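Local coordinates for NalP translocator (Neisseria meningitidis, PDB 1UYN), which forms, as the C-terminal domain of an autotransporter, a hydrophilic outer-membrane pore for translocating the secreted protease passenger domain to the bacterial cell surface, at residues 172-178 against 211-217; 229-235 against 263-269; 12-17 against 95-100. One frame throughout, in Å; residues are numbered along the deposited sequence.

Interaction 1: residues 172-178 against 211-217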
loop_
_atom_site.group_PDB
_atom_site.type_symbol
_atom_site.label_atom_id
_atom_site.label_comp_id
_atom_site.label_asym_id
_atom_site.label_seq_id
_atom_site.Cartn_x
_atom_site.Cartn_y
_atom_site.Cartn_z
ATOM N N ASP A 172 -11.435 6.898 21.685
ATOM C CA ASP A 172 -9.963 6.746 21.591
ATOM C C ASP A 172 -9.276 7.467 20.403
ATOM O O ASP A 172 -9.551 7.159 19.261
ATOM C CB ASP A 172 -9.666 5.225 21.521
ATOM C CG ASP A 172 -8.196 4.912 21.369
ATOM O OD1 ASP A 172 -7.368 5.854 21.436
ATOM O OD2 ASP A 172 -7.768 3.747 21.165
ATOM N N LEU A 173 -8.395 8.428 20.716
ATOM C CA LEU A 173 -7.462 9.087 19.770
ATOM C C LEU A 173 -6.006 8.547 19.838
ATOM O O LEU A 173 -5.301 8.793 20.818
ATOM C CB LEU A 173 -7.422 10.611 20.037
ATOM C CG LEU A 173 -6.545 11.476 19.104
ATOM C CD1 LEU A 173 -7.156 11.566 17.695
ATOM C CD2 LEU A 173 -6.316 12.850 19.657
ATOM N N THR A 174 -5.559 7.846 18.788
ATOM C CA THR A 174 -4.152 7.462 18.632
ATOM C C THR A 174 -3.453 8.351 17.624
ATOM O O THR A 174 -3.976 8.589 16.544
ATOM C CB THR A 174 -4.009 5.981 18.181
ATOM O OG1 THR A 174 -4.751 5.731 16.995
ATOM C CG2 THR A 174 -4.713 5.083 19.127
ATOM N N VAL A 175 -2.279 8.855 18.000
ATOM C CA VAL A 175 -1.381 9.582 17.098
ATOM C C VAL A 175 -0.230 8.680 16.713
ATOM O O VAL A 175 0.341 7.986 17.523
ATOM C CB VAL A 175 -0.818 10.833 17.740
ATOM C CG1 VAL A 175 0.062 11.583 16.788
ATOM C CG2 VAL A 175 -1.967 11.745 18.228
ATOM N N GLU A 176 0.111 8.707 15.451
ATOM C CA GLU A 176 1.028 7.746 14.904
ATOM C C GLU A 176 1.860 8.384 13.814
ATOM O O GLU A 176 1.359 9.154 13.018
ATOM C CB GLU A 176 0.266 6.542 14.369
ATOM C CG GLU A 176 1.232 5.474 13.925
ATOM C CD GLU A 176 0.555 4.234 13.430
ATOM O OE1 GLU A 176 0.133 3.412 14.272
ATOM O OE2 GLU A 176 0.490 4.084 12.202
ATOM N N GLY A 177 3.139 8.045 13.789
ATOM C CA GLY A 177 4.111 8.730 12.955
ATOM C C GLY A 177 5.434 7.993 12.797
ATOM O O GLY A 177 5.943 7.335 13.711
ATOM N N GLY A 178 6.021 8.111 11.609
ATOM C CA GLY A 178 7.327 7.529 11.380
ATOM C C GLY A 178 7.860 7.654 9.979
ATOM O O GLY A 178 7.674 8.647 9.322
ATOM N N LEU A 211 5.455 10.041 7.502
ATOM C CA LEU A 211 4.066 9.602 7.724
ATOM C C LEU A 211 3.677 10.099 9.085
ATOM O O LEU A 211 4.521 10.208 9.980
ATOM C CB LEU A 211 3.957 8.079 7.736
ATOM C CG LEU A 211 4.459 7.406 6.467
ATOM C CD1 LEU A 211 4.939 5.982 6.775
ATOM C CD2 LEU A 211 3.381 7.379 5.372
ATOM N N ALA A 212 2.402 10.388 9.243
ATOM C CA ALA A 212 1.899 11.052 10.444
ATOM C C ALA A 212 0.408 10.997 10.312
ATOM O O ALA A 212 -0.101 11.055 9.211
ATOM C CB ALA A 212 2.388 12.506 10.542
ATOM N N GLY A 213 -0.294 10.841 11.408
ATOM C CA GLY A 213 -1.651 10.355 11.312
ATOM C C GLY A 213 -2.377 10.312 12.622
ATOM O O GLY A 213 -1.766 10.306 13.682
ATOM N N LEU A 214 -3.702 10.264 12.501
ATOM C CA LEU A 214 -4.665 10.423 13.603
ATOM C C LEU A 214 -5.713 9.382 13.394
ATOM O O LEU A 214 -6.133 9.166 12.269
ATOM C CB LEU A 214 -5.362 11.763 13.498
ATOM C CG LEU A 214 -4.592 13.019 13.904
ATOM C CD1 LEU A 214 -5.537 14.269 14.033
ATOM C CD2 LEU A 214 -3.833 12.771 15.214
ATOM N N LYS A 215 -6.100 8.695 14.454
ATOM C CA LYS A 215 -7.174 7.691 14.399
ATOM C C LYS A 215 -8.095 7.958 15.585
ATOM O O LYS A 215 -7.653 8.005 16.726
ATOM C CB LYS A 215 -6.621 6.272 14.447
ATOM C CG LYS A 215 -7.682 5.152 14.289
ATOM C CD LYS A 215 -7.009 3.775 14.121
ATOM C CE LYS A 215 -7.806 2.611 14.738
ATOM N NZ LYS A 215 -7.860 1.388 13.824
ATOM N N LEU A 216 -9.366 8.178 15.295
ATOM C CA LEU A 216 -10.367 8.498 16.301
ATOM C C LEU A 216 -11.305 7.300 16.261
ATOM O O LEU A 216 -12.207 7.249 15.433
ATOM C CB LEU A 216 -11.051 9.824 15.936
ATOM C CG LEU A 216 -12.150 10.449 16.788
ATOM C CD1 LEU A 216 -11.654 10.868 18.192
ATOM C CD2 LEU A 216 -12.760 11.681 16.054
ATOM N N SER A 217 -10.982 6.280 17.062
ATOM C CA SER A 217 -11.899 5.178 17.389
ATOM C C SER A 217 -13.042 5.613 18.344
ATOM O O SER A 217 -12.810 6.233 19.372
ATOM C CB SER A 217 -11.105 4.018 18.017
ATOM O OG SER A 217 -10.350 3.287 17.042
#

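Interaction 2: residues 229-235 against 263-269. With SO4 (sulfate ion), chain C.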
loop_
_atom_site.group_PDB
_atom_site.type_symbol
_atom_site.label_atom_id
_atom_site.label_comp_id
_atom_site.label_asym_id
_atom_site.label_seq_id
_atom_site.Cartn_x
_atom_site.Cartn_y
_atom_site.Cartn_z
ATOM N N THR A 229 -9.998 8.549 10.301
ATOM C CA THR A 229 -8.541 8.756 10.156
ATOM C C THR A 229 -8.239 9.993 9.322
ATOM O O THR A 229 -8.876 10.243 8.308
ATOM C CB THR A 229 -7.839 7.598 9.412
ATOM O OG1 THR A 229 -8.506 7.359 8.159
ATOM C CG2 THR A 229 -7.915 6.302 10.167
ATOM N N ALA A 230 -7.220 10.726 9.738
ATOM C CA ALA A 230 -6.671 11.823 8.962
ATOM C C ALA A 230 -5.156 11.658 8.999
ATOM O O ALA A 230 -4.597 11.319 10.032
ATOM C CB ALA A 230 -7.085 13.129 9.551
ATOM N N GLY A 231 -4.485 11.865 7.872
ATOM C CA GLY A 231 -3.058 11.607 7.810
ATOM C C GLY A 231 -2.327 12.449 6.803
ATOM O O GLY A 231 -2.908 13.065 5.926
ATOM N N VAL A 232 -1.017 12.412 6.919
ATOM C CA VAL A 232 -0.116 13.189 6.103
ATOM C C VAL A 232 0.987 12.228 5.644
ATOM O O VAL A 232 1.349 11.279 6.336
ATOM C CB VAL A 232 0.387 14.335 6.965
ATOM C CG1 VAL A 232 1.746 14.774 6.595
ATOM C CG2 VAL A 232 -0.603 15.493 6.907
ATOM N N GLU A 233 1.491 12.447 4.446
ATOM C CA GLU A 233 2.428 11.522 3.819
ATOM C C GLU A 233 3.163 12.275 2.709
ATOM O O GLU A 233 2.583 13.061 1.982
ATOM C CB GLU A 233 1.656 10.321 3.310
ATOM C CG GLU A 233 2.381 9.411 2.327
ATOM C CD GLU A 233 1.916 7.933 2.416
ATOM O OE1 GLU A 233 0.977 7.607 3.272
ATOM O OE2 GLU A 233 2.530 7.103 1.683
ATOM N N ARG A 234 4.458 12.081 2.614
ATOM C CA ARG A 234 5.262 12.878 1.714
ATOM C C ARG A 234 6.594 12.212 1.470
ATOM O O ARG A 234 7.255 11.813 2.403
ATOM C CB ARG A 234 5.521 14.249 2.325
ATOM C CG ARG A 234 6.161 15.254 1.391
ATOM C CD ARG A 234 6.445 16.518 2.089
ATOM N NE ARG A 234 6.534 17.689 1.224
ATOM C CZ ARG A 234 7.604 17.988 0.551
ATOM N NH1 ARG A 234 8.689 17.201 0.578
ATOM N NH2 ARG A 234 7.605 19.075 -0.170
ATOM N N ASP A 235 7.031 12.142 0.229
ATOM C CA ASP A 235 8.354 11.608 0.000
ATOM C C ASP A 235 9.348 12.629 0.537
ATOM O O ASP A 235 9.153 13.832 0.435
ATOM C CB ASP A 235 8.582 11.269 -1.469
ATOM C CG ASP A 235 7.703 10.125 -1.953
ATOM O OD1 ASP A 235 7.075 9.415 -1.154
ATOM O OD2 ASP A 235 7.557 9.852 -3.148
ATOM N N PRO A 263 7.640 15.940 -5.595
ATOM C CA PRO A 263 7.498 15.452 -4.194
ATOM C C PRO A 263 6.510 16.329 -3.452
ATOM O O PRO A 263 6.796 17.495 -3.141
ATOM C CB PRO A 263 8.916 15.562 -3.615
ATOM C CG PRO A 263 9.624 16.663 -4.509
ATOM C CD PRO A 263 8.709 16.955 -5.746
ATOM N N HIS A 264 5.311 15.818 -3.236
ATOM C CA HIS A 264 4.264 16.642 -2.621
ATOM C C HIS A 264 3.735 15.933 -1.438
ATOM O O HIS A 264 3.811 14.712 -1.371
ATOM C CB HIS A 264 3.123 16.961 -3.602
ATOM C CG HIS A 264 3.542 17.842 -4.741
ATOM N ND1 HIS A 264 4.384 17.407 -5.750
ATOM C CD2 HIS A 264 3.244 19.135 -5.026
ATOM C CE1 HIS A 264 4.589 18.403 -6.599
ATOM N NE2 HIS A 264 3.899 19.458 -6.192
ATOM N N THR A 265 3.241 16.719 -0.484
ATOM C CA THR A 265 2.541 16.221 0.703
ATOM C C THR A 265 1.152 15.757 0.289
ATOM O O THR A 265 0.432 16.534 -0.301
ATOM C CB THR A 265 2.398 17.371 1.714
ATOM O OG1 THR A 265 3.676 17.683 2.251
ATOM C CG2 THR A 265 1.628 16.984 2.957
ATOM N N ARG A 266 0.769 14.512 0.574
ATOM C CA ARG A 266 -0.682 14.190 0.559
ATOM C C ARG A 266 -1.399 14.104 1.876
ATOM O O ARG A 266 -0.847 13.668 2.829
ATOM C CB ARG A 266 -1.029 12.927 -0.197
ATOM C CG ARG A 266 -0.339 11.726 0.188
ATOM C CD ARG A 266 -0.226 10.865 -0.955
ATOM N NE ARG A 266 0.465 11.548 -2.070
ATOM C CZ ARG A 266 0.989 10.887 -3.089
ATOM N NH1 ARG A 266 0.924 9.534 -3.126
ATOM N NH2 ARG A 266 1.578 11.564 -4.066
ATOM N N LEU A 267 -2.635 14.571 1.876
ATOM C CA LEU A 267 -3.573 14.442 2.965
ATOM C C LEU A 267 -4.395 13.211 2.654
ATOM O O LEU A 267 -4.821 13.031 1.537
ATOM C CB LEU A 267 -4.515 15.652 3.006
ATOM C CG LEU A 267 -3.852 17.045 2.961
ATOM C CD1 LEU A 267 -4.843 18.207 3.257
ATOM C CD2 LEU A 267 -2.643 17.128 3.925
ATOM N N VAL A 268 -4.593 12.363 3.645
ATOM C CA VAL A 268 -5.478 11.234 3.518
ATOM C C VAL A 268 -6.524 11.292 4.599
ATOM O O VAL A 268 -6.163 11.358 5.761
ATOM C CB VAL A 268 -4.727 9.912 3.741
ATOM C CG1 VAL A 268 -5.701 8.734 3.612
ATOM C CG2 VAL A 268 -3.551 9.798 2.785
ATOM N N ALA A 269 -7.797 11.239 4.235
ATOM C CA ALA A 269 -8.887 11.076 5.214
ATOM C C ALA A 269 -9.527 9.703 4.992
ATOM O O ALA A 269 -9.429 9.147 3.902
ATOM C CB ALA A 269 -9.913 12.186 5.074
HETATM S S SO4 C . 3.207 20.868 -1.828
HETATM O O1 SO4 C . 4.654 20.883 -2.170
HETATM O O2 SO4 C . 2.466 21.400 -2.987
HETATM O O3 SO4 C . 2.755 19.536 -1.421
HETATM O O4 SO4 C . 2.896 21.702 -0.659
HETATM O O HOH W 1 5.232 12.486 -1.515
#

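Interaction 3: residues 12-17 against 95-100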
loop_
_atom_site.group_PDB
_atom_site.type_symbol
_atom_site.label_atom_id
_atom_site.label_comp_id
_atom_site.label_asym_id
_atom_site.label_seq_id
_atom_site.Cartn_x
_atom_site.Cartn_y
_atom_site.Cartn_z
ATOM N N THR A 12 7.493 7.114 -20.686
ATOM C CA THR A 12 7.111 7.476 -19.325
ATOM C C THR A 12 6.192 6.421 -18.742
ATOM O O THR A 12 5.956 6.429 -17.516
ATOM C CB THR A 12 6.324 8.780 -19.294
ATOM O OG1 THR A 12 5.203 8.660 -20.179
ATOM C CG2 THR A 12 7.138 9.970 -19.779
ATOM N N VAL A 13 5.646 5.554 -19.605
ATOM C CA VAL A 13 4.707 4.528 -19.168
ATOM C C VAL A 13 5.343 3.492 -18.252
ATOM O O VAL A 13 4.701 3.037 -17.294
ATOM C CB VAL A 13 3.953 3.843 -20.343
ATOM C CG1 VAL A 13 4.876 2.893 -21.180
ATOM C CG2 VAL A 13 2.747 3.108 -19.809
ATOM N N TYR A 14 6.599 3.161 -18.471
ATOM C CA TYR A 14 7.261 2.306 -17.517
ATOM C C TYR A 14 7.498 2.979 -16.158
ATOM O O TYR A 14 7.263 2.362 -15.141
ATOM C CB TYR A 14 8.535 1.760 -18.088
ATOM C CG TYR A 14 8.267 0.926 -19.277
ATOM C CD1 TYR A 14 7.983 -0.392 -19.140
ATOM C CD2 TYR A 14 8.287 1.471 -20.558
ATOM C CE1 TYR A 14 7.699 -1.170 -20.252
ATOM C CE2 TYR A 14 8.022 0.696 -21.675
ATOM C CZ TYR A 14 7.722 -0.613 -21.504
ATOM O OH TYR A 14 7.450 -1.412 -22.559
ATOM N N ALA A 15 7.971 4.225 -16.133
ATOM C CA ALA A 15 8.170 4.945 -14.860
ATOM C C ALA A 15 6.878 5.048 -14.067
ATOM O O ALA A 15 6.864 4.828 -12.881
ATOM C CB ALA A 15 8.710 6.357 -15.099
ATOM N N ASP A 16 5.805 5.392 -14.761
ATOM C CA ASP A 16 4.512 5.656 -14.182
ATOM C C ASP A 16 3.836 4.435 -13.613
ATOM O O ASP A 16 3.191 4.515 -12.567
ATOM C CB ASP A 16 3.604 6.242 -15.271
ATOM C CG ASP A 16 3.986 7.660 -15.649
ATOM O OD1 ASP A 16 4.810 8.250 -14.934
ATOM O OD2 ASP A 16 3.537 8.273 -16.646
ATOM N N SER A 17 3.913 3.320 -14.325
ATOM C CA SER A 17 3.339 2.058 -13.834
ATOM C C SER A 17 4.098 1.581 -12.616
ATOM O O SER A 17 3.498 1.267 -11.583
ATOM C CB SER A 17 3.332 0.988 -14.895
ATOM O OG SER A 17 4.576 0.918 -15.567
ATOM N N TRP A 95 -2.560 0.590 -15.071
ATOM C CA TRP A 95 -2.210 1.979 -15.227
ATOM C C TRP A 95 -2.413 2.395 -16.730
ATOM O O TRP A 95 -1.934 1.757 -17.652
ATOM C CB TRP A 95 -0.780 2.206 -14.749
ATOM C CG TRP A 95 -0.258 3.525 -15.231
ATOM C CD1 TRP A 95 0.430 3.747 -16.379
ATOM C CD2 TRP A 95 -0.476 4.812 -14.634
ATOM N NE1 TRP A 95 0.690 5.085 -16.514
ATOM C CE2 TRP A 95 0.153 5.764 -15.454
ATOM C CE3 TRP A 95 -1.130 5.253 -13.474
ATOM C CZ2 TRP A 95 0.140 7.132 -15.176
ATOM C CZ3 TRP A 95 -1.139 6.626 -13.187
ATOM C CH2 TRP A 95 -0.515 7.546 -14.043
ATOM N N SER A 96 -3.124 3.495 -16.934
ATOM C CA SER A 96 -3.471 3.989 -18.265
ATOM C C SER A 96 -2.909 5.367 -18.489
ATOM O O SER A 96 -2.755 6.113 -17.557
ATOM C CB SER A 96 -4.987 4.087 -18.416
ATOM O OG SER A 96 -5.439 2.958 -19.089
ATOM N N GLU A 97 -2.685 5.704 -19.747
ATOM C CA GLU A 97 -2.096 6.972 -20.171
ATOM C C GLU A 97 -2.564 7.220 -21.595
ATOM O O GLU A 97 -3.145 6.321 -22.217
ATOM C CB GLU A 97 -0.598 6.823 -20.257
ATOM C CG GLU A 97 0.149 7.156 -19.007
ATOM C CD GLU A 97 1.640 6.890 -19.158
ATOM O OE1 GLU A 97 2.142 6.912 -20.292
ATOM O OE2 GLU A 97 2.316 6.658 -18.135
ATOM N N ASN A 98 -2.284 8.400 -22.143
ATOM C CA ASN A 98 -2.408 8.551 -23.571
ATOM C C ASN A 98 -1.429 7.515 -24.147
ATOM O O ASN A 98 -0.270 7.391 -23.681
ATOM C CB ASN A 98 -2.077 9.983 -24.051
ATOM C CG ASN A 98 -2.113 10.118 -25.606
ATOM O OD1 ASN A 98 -3.178 9.924 -26.243
ATOM N ND2 ASN A 98 -0.947 10.437 -26.218
ATOM N N SER A 99 -1.914 6.725 -25.104
ATOM C CA SER A 99 -1.023 5.954 -25.960
ATOM C C SER A 99 -0.596 4.583 -25.451
ATOM O O SER A 99 0.118 3.866 -26.170
ATOM C CB SER A 99 0.257 6.774 -26.269
ATOM O OG SER A 99 0.073 7.558 -27.430
ATOM N N ALA A 100 -0.999 4.215 -24.235
ATOM C CA ALA A 100 -0.332 3.119 -23.528
ATOM C C ALA A 100 -1.019 2.735 -22.239
ATOM O O ALA A 100 -1.483 3.589 -21.487
ATOM C CB ALA A 100 1.118 3.507 -23.190
#

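Interaction 1: residues 172-178 against 211-217
The two strand segments run antiparallel, their axes 4.6 Å apart at closest and 170° apart in direction, with Asp-172 opposite Ser-217 and Gly-178 opposite Leu-211. At the first end Asp-172 N donates to Ser-217 O (2.8 Å), while the return bond from Ser-217 N to Asp-172 O (2.8 Å) is bent and weak. Thr-174 and Lys-215 exchange a full pair, Thr-174 N to Lys-215 O at 2.9 Å and Lys-215 N to Thr-174 O at 3.0 Å. Further along, Glu-176 N donates to Gly-213 O (3.0 Å) and Gly-178 N to Leu-211 O (3.0 Å); Leu-211 N bonds back to Gly-178 O (3.2 Å). CA-H...O contacts link adjacent pairs, such as Leu-173 CA to Lys-215 O at 3.2 Å.

Side chains alternate between two unlike faces. Leu-173, Val-175, Ala-212, Leu-214 and Leu-216 share one, where Leu-214 CD2 packs against Val-175 CG2 at 3.7 Å and more loosely against Leu-173 CD1 at 4.3 Å. The other carries Asp-172, Thr-174, Glu-176, Lys-215, Ser-217 and the apolar exception Leu-211, packed on Glu-233; here Thr-174 OG1 lies 3.2 Å from Lys-215 CB, and Glu-176 reaches Tyr-122 and Lys-124 on another strand. An apolar outer surface backed by a largely polar lumen is the signature of a transmembrane beta-barrel hairpin, here in the twelve-stranded autotransporter translocator.

Interaction 2: residues 229-235 against 263-269
Backbone hydrogen bonds join the strands antiparallel, with axes 4.6 Å apart at closest and directions differing by 155°. Gly-231 N donates to Val-268 O (2.7 Å) and Val-268 N to Gly-231 O (2.9 Å); Arg-266 N donates to Glu-233 O (2.7 Å), answered by a weak bond from Glu-233 N to Arg-266 O (3.1 Å). Beyond them direct pairing gives way to water 1, which accepts from Asp-235 N (2.5 Å) and donates to His-264 O (2.6 Å).

Apolar contact is modest and lies on the outer surface of this transmembrane beta-barrel: Val-232 CG2 meets Leu-267 CD2 at 4.0 Å, with Ala-230 and Ala-269 on the same face. The lumen face carries Glu-233 and Arg-266 beside Val-268. Glu-233 CB and Arg-266 CG pack at 4.0 Å, but their charged ends bond to other partners: Glu-233 to Lys-30 and Arg-180, Arg-266 to Asp-23. Lys-30 and Asp-23 belong to the helix within the pore, so these salt bridges tie wall to helix.

On the outer face Arg-234 CD approaches Thr-265 OG1 to 3.0 Å. A sulfate ion, probably from the crystallisation liquor, accepts a hydrogen bond from Thr-265 N to its O3 (3.0 Å).

Interaction 3: residues 12-17 against 95-100
Inside the autotransporter beta-barrel runs the N-terminal helix 12-34, and its first turns meet the inner side of the hairpin between strands 82-97 and 100-117. That hairpin reverses through a type II beta turn from Glu-97 to Ala-100, closed at its base by a weak hydrogen bond from Glu-97 N to Ala-100 O (3.0 Å). Helix 12-17 and strand 95-97 keep their axes 9.0 Å apart at closest, so side chains bridge the gap.

Thr-12 touches the hairpin with OG1, 3.5 Å from Glu-97 OE1. Val-13 fits between three residues: its CG2 lies 3.8 Å from Ala-100 CB and 4.2 Å from Trp-95 CD1, at the edge of the indole, while its CA is 3.4 Å from Glu-97 OE2. Tyr-14 turns away from the hairpin and hydrogen-bonds Glu-191 of strand 172-192 through its hydroxyl. Asp-16 points at the hairpin, and its OD2 comes within 2.5 Å of Glu-97 OE2. With oxygens so close, one acid probably holds a proton and donates it to the other. Glu-97 OE2 also accepts a hydrogen bond from Trp-95 NE1 (2.8 Å), which fixes the carboxylate beside the indole, and Asp-16 CB packs on the same NE1 at 3.4 Å. Asp-16 O lies over one face of the indole, as does Ser-17 N, the latter 4.1 Å from Trp-95 CD1.

How the interactions relate
From the N terminus, interaction 3 comes first: the hairpin end of strand 82-97 comes back to the start of the pore helix, closing a loop that holds the rest of the helix, strands 43-57 and 62-79 and most of strand 82-97. Interaction 1 then joins strands 172-192 and 199-219 into a hairpin, and interaction 2 joins 224-235 to 265-278 across a connection with no modelled strand or helix. All three are in series, neither nested nor crossed. Interactions 1 and 2 meet side by side through neighbouring strands 199-219 and 224-235, whereas interaction 3 lies about 34 Å, centre to centre, from interaction 1, linking helix to wall rather than strand to strand.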